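Local coordinates for protein putative anti-sigma factor antagonist TM1081 (Thermotoga maritima, PDB 3F43) that probably acts as an anti-anti-sigma factor, a STAS-domain protein that counteracts an anti-sigma factor and so releases a sigma factor from inhibition, at residues K40-F44 and D45-N49. Residues are numbered along the deposited sequence; the frame is centred on the assembly and turned at random.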
ATOM      1  N   LYS A  40       8.459   4.302  -7.679  1.00 22.40           N
ATOM      2  CA  LYS A  40       9.071   3.516  -6.601  1.00 21.58           C
ATOM      3  C   LYS A  40      10.474   3.028  -7.008  1.00 22.05           C
ATOM      4  O   LYS A  40      11.450   3.221  -6.267  1.00 21.70           O
ATOM      5  CB  LYS A  40       8.167   2.321  -6.289  1.00 25.47           C
ATOM      6  CG  LYS A  40       8.634   1.482  -5.091  1.00 25.73           C
ATOM      7  CD  LYS A  40       9.552   0.361  -5.525  1.00 29.89           C
ATOM      8  CE  LYS A  40       9.685  -0.689  -4.446  1.00 33.66           C
ATOM      9  NZ  LYS A  40      10.648  -1.710  -4.924  1.00 34.69           N
ATOM     10  N   LYS A  41      10.565   2.417  -8.180  1.00 21.14           N
ATOM     11  CA  LYS A  41      11.840   1.888  -8.670  1.00 20.25           C
ATOM     12  C   LYS A  41      12.865   2.993  -8.788  1.00 22.33           C
ATOM     13  O   LYS A  41      13.987   2.828  -8.383  1.00 22.04           O
ATOM     14  CB  LYS A  41      11.656   1.156  -9.984  1.00 23.13           C
ATOM     15  CG  LYS A  41      12.915   0.504 -10.476  1.00 25.08           C
ATOM     16  CD  LYS A  41      12.641  -0.420 -11.648  1.00 24.79           C
ATOM     17  CE  LYS A  41      13.914  -0.700 -12.453  1.00 28.18           C
ATOM     18  NZ  LYS A  41      15.102  -1.047 -11.600  1.00 35.18           N
ATOM     19  N   TRP A  42      12.427   4.146  -9.261  1.00 20.23           N
ATOM     20  CA  TRP A  42      13.295   5.319  -9.390  1.00 20.87           C
ATOM     21  C   TRP A  42      13.805   5.828  -8.026  1.00 20.37           C
ATOM     22  O   TRP A  42      15.039   6.019  -7.861  1.00 21.81           O
ATOM     23  CB  TRP A  42      12.580   6.410 -10.182  1.00 22.22           C
ATOM     24  CG  TRP A  42      13.334   7.714 -10.306  1.00 20.27           C
ATOM     25  CD1 TRP A  42      14.385   7.983 -11.140  1.00 24.51           C
ATOM     26  CD2 TRP A  42      13.102   8.893  -9.554  1.00 22.42           C
ATOM     27  NE1 TRP A  42      14.810   9.274 -10.967  1.00 25.81           N
ATOM     28  CE2 TRP A  42      14.033   9.870 -10.016  1.00 22.71           C
ATOM     29  CE3 TRP A  42      12.166   9.257  -8.585  1.00 25.49           C
ATOM     30  CZ2 TRP A  42      14.077  11.156  -9.496  1.00 24.81           C
ATOM     31  CZ3 TRP A  42      12.213  10.539  -8.072  1.00 27.39           C
ATOM     32  CH2 TRP A  42      13.162  11.478  -8.548  1.00 25.05           C
ATOM     33  N   VAL A  43      12.923   5.905  -7.032  1.00 19.89           N
ATOM     34  CA  VAL A  43      13.348   6.383  -5.711  1.00 20.44           C
ATOM     35  C   VAL A  43      14.359   5.388  -5.099  1.00 20.13           C
ATOM     36  O   VAL A  43      15.389   5.780  -4.542  1.00 21.72           O
ATOM     37  CB  VAL A  43      12.146   6.620  -4.761  1.00 22.47           C
ATOM     38  CG1 VAL A  43      12.650   6.878  -3.294  1.00 21.62           C
ATOM     39  CG2 VAL A  43      11.240   7.770  -5.307  1.00 20.01           C
ATOM     40  N   PHE A  44      14.058   4.105  -5.202  1.00 21.19           N
ATOM     41  CA  PHE A  44      14.995   3.070  -4.723  1.00 21.19           C
ATOM     42  C   PHE A  44      16.300   3.065  -5.494  1.00 21.57           C
ATOM     43  O   PHE A  44      17.391   3.036  -4.923  1.00 23.89           O
ATOM     44  CB  PHE A  44      14.352   1.679  -4.684  1.00 20.54           C
ATOM     45  CG  PHE A  44      13.488   1.459  -3.466  1.00 21.01           C
ATOM     46  CD1 PHE A  44      12.238   1.996  -3.371  1.00 25.16           C
ATOM     47  CD2 PHE A  44      13.956   0.704  -2.402  1.00 23.74           C
ATOM     48  CE1 PHE A  44      11.452   1.794  -2.217  1.00 24.61           C
ATOM     49  CE2 PHE A  44      13.165   0.516  -1.271  1.00 22.90           C
ATOM     50  CZ  PHE A  44      11.938   1.037  -1.182  1.00 23.04           C
ATOM     51  N   ASP A  45      16.230   3.084  -6.819  1.00 19.56           N
ATOM     52  CA  ASP A  45      17.465   3.032  -7.580  1.00 19.93           C
ATOM     53  C   ASP A  45      18.350   4.261  -7.419  1.00 19.21           C
ATOM     54  O   ASP A  45      19.596   4.136  -7.325  1.00 20.92           O
ATOM     55  CB  ASP A  45      17.198   2.827  -9.061  1.00 21.62           C
ATOM     56  CG  ASP A  45      16.686   1.454  -9.414  1.00 23.82           C
ATOM     57  OD1 ASP A  45      16.775   0.494  -8.626  1.00 25.94           O
ATOM     58  OD2 ASP A  45      16.206   1.330 -10.551  1.00 26.11           O
ATOM     59  N   GLU A  46      17.747   5.448  -7.438  1.00 21.22           N
ATOM     60  CA  GLU A  46      18.496   6.697  -7.388  1.00 21.65           C
ATOM     61  C   GLU A  46      18.933   7.146  -6.005  1.00 20.24           C
ATOM     62  O   GLU A  46      19.974   7.775  -5.870  1.00 23.13           O
ATOM     63  CB  GLU A  46      17.667   7.833  -8.015  1.00 24.55           C
ATOM     64  CG  GLU A  46      17.368   7.599  -9.465  1.00 24.78           C
ATOM     65  CD  GLU A  46      18.616   7.576 -10.337  1.00 33.74           C
ATOM     66  OE1 GLU A  46      19.523   8.416 -10.132  1.00 32.45           O
ATOM     67  OE2 GLU A  46      18.704   6.712 -11.225  1.00 36.71           O
ATOM     68  N   PHE A  47      18.129   6.846  -4.990  1.00 19.50           N
ATOM     69  CA  PHE A  47      18.352   7.398  -3.679  1.00 20.26           C
ATOM     70  C   PHE A  47      18.566   6.288  -2.636  1.00 18.02           C
ATOM     71  O   PHE A  47      19.643   6.183  -2.070  1.00 20.77           O
ATOM     72  CB  PHE A  47      17.229   8.358  -3.337  1.00 19.92           C
ATOM     73  CG  PHE A  47      17.018   9.410  -4.402  1.00 21.15           C
ATOM     74  CD1 PHE A  47      18.046  10.260  -4.750  1.00 21.47           C
ATOM     75  CD2 PHE A  47      15.816   9.487  -5.078  1.00 20.64           C
ATOM     76  CE1 PHE A  47      17.883  11.184  -5.760  1.00 21.82           C
ATOM     77  CE2 PHE A  47      15.646  10.403  -6.112  1.00 20.73           C
ATOM     78  CZ  PHE A  47      16.669  11.249  -6.425  1.00 18.95           C
ATOM     79  N   LEU A  48      17.515   5.524  -2.341  1.00 20.28           N
ATOM     80  CA  LEU A  48      17.557   4.626  -1.179  1.00 21.29           C
ATOM     81  C   LEU A  48      18.669   3.592  -1.324  1.00 21.93           C
ATOM     82  O   LEU A  48      19.420   3.348  -0.382  1.00 22.57           O
ATOM     83  CB  LEU A  48      16.208   3.944  -0.953  1.00 22.68           C
ATOM     84  CG  LEU A  48      15.066   4.873  -0.571  1.00 21.36           C
ATOM     85  CD1 LEU A  48      13.683   4.212  -0.560  1.00 24.18           C
ATOM     86  CD2 LEU A  48      15.324   5.576   0.763  1.00 24.21           C
ATOM     87  N   ASN A  49      18.811   3.000  -2.501  1.00 22.91           N
ATOM     88  CA  ASN A  49      19.867   2.002  -2.692  1.00 22.44           C
ATOM     89  C   ASN A  49      21.280   2.570  -2.798  1.00 24.69           C
ATOM     90  O   ASN A  49      22.249   1.821  -2.739  1.00 27.16           O
ATOM     91  CB  ASN A  49      19.539   1.089  -3.877  1.00 23.41           C
ATOM     92  CG  ASN A  49      18.258   0.265  -3.665  1.00 25.28           C
ATOM     93  OD1 ASN A  49      17.744   0.117  -2.544  1.00 32.06           O
ATOM     94  ND2 ASN A  49      17.739  -0.281  -4.754  1.00 35.35           N
TER
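K41 O and W42 O accept alpha-helical bonds from D45 N and E46 N, and then helix 36-48 widens: V43 O takes both F47 N (3.0 Å) and, five residues on, L48 N (3.1 Å). F44 O receives N49 N at 2.8 Å, continuing the pi-type spacing. On the outer side K41 NZ bridges to the syn lone pair of D45 OD2 (2.8 Å); the K41 chain starts out extended (chi1 -176°) and bends at chi4 (46°), which turns NZ to the carboxylate. The W42 ring receives E46 CG and F47 CE2 over one face, the latter above the six-membered ring near its rim. F47 points its edge at that ring in a T-shaped pair, planes at 87° and centroids 5.2 Å apart. W42 NE1 donates to the backbone O of H11, a histidine of the expression tag, and W42 also packs on L25 and F14. With an alanine in place of W42, the edge of F47 would probably lose the aromatic face it meets, and E46 CG the ring it lies over. L48 CD1 sits 3.6 Å from the F44 ring centroid, almost on the ring normal, a CH-pi contact, and touches V43 CG1 at 4.0 Å. Helix 36-48 is the crossover between parallel strands 22-25 and 54-58 of the STAS domain: its ion pair lies on the more exposed side, while V43, F47 and L48 meet the strands and F44 and L48 meet helix 67-83.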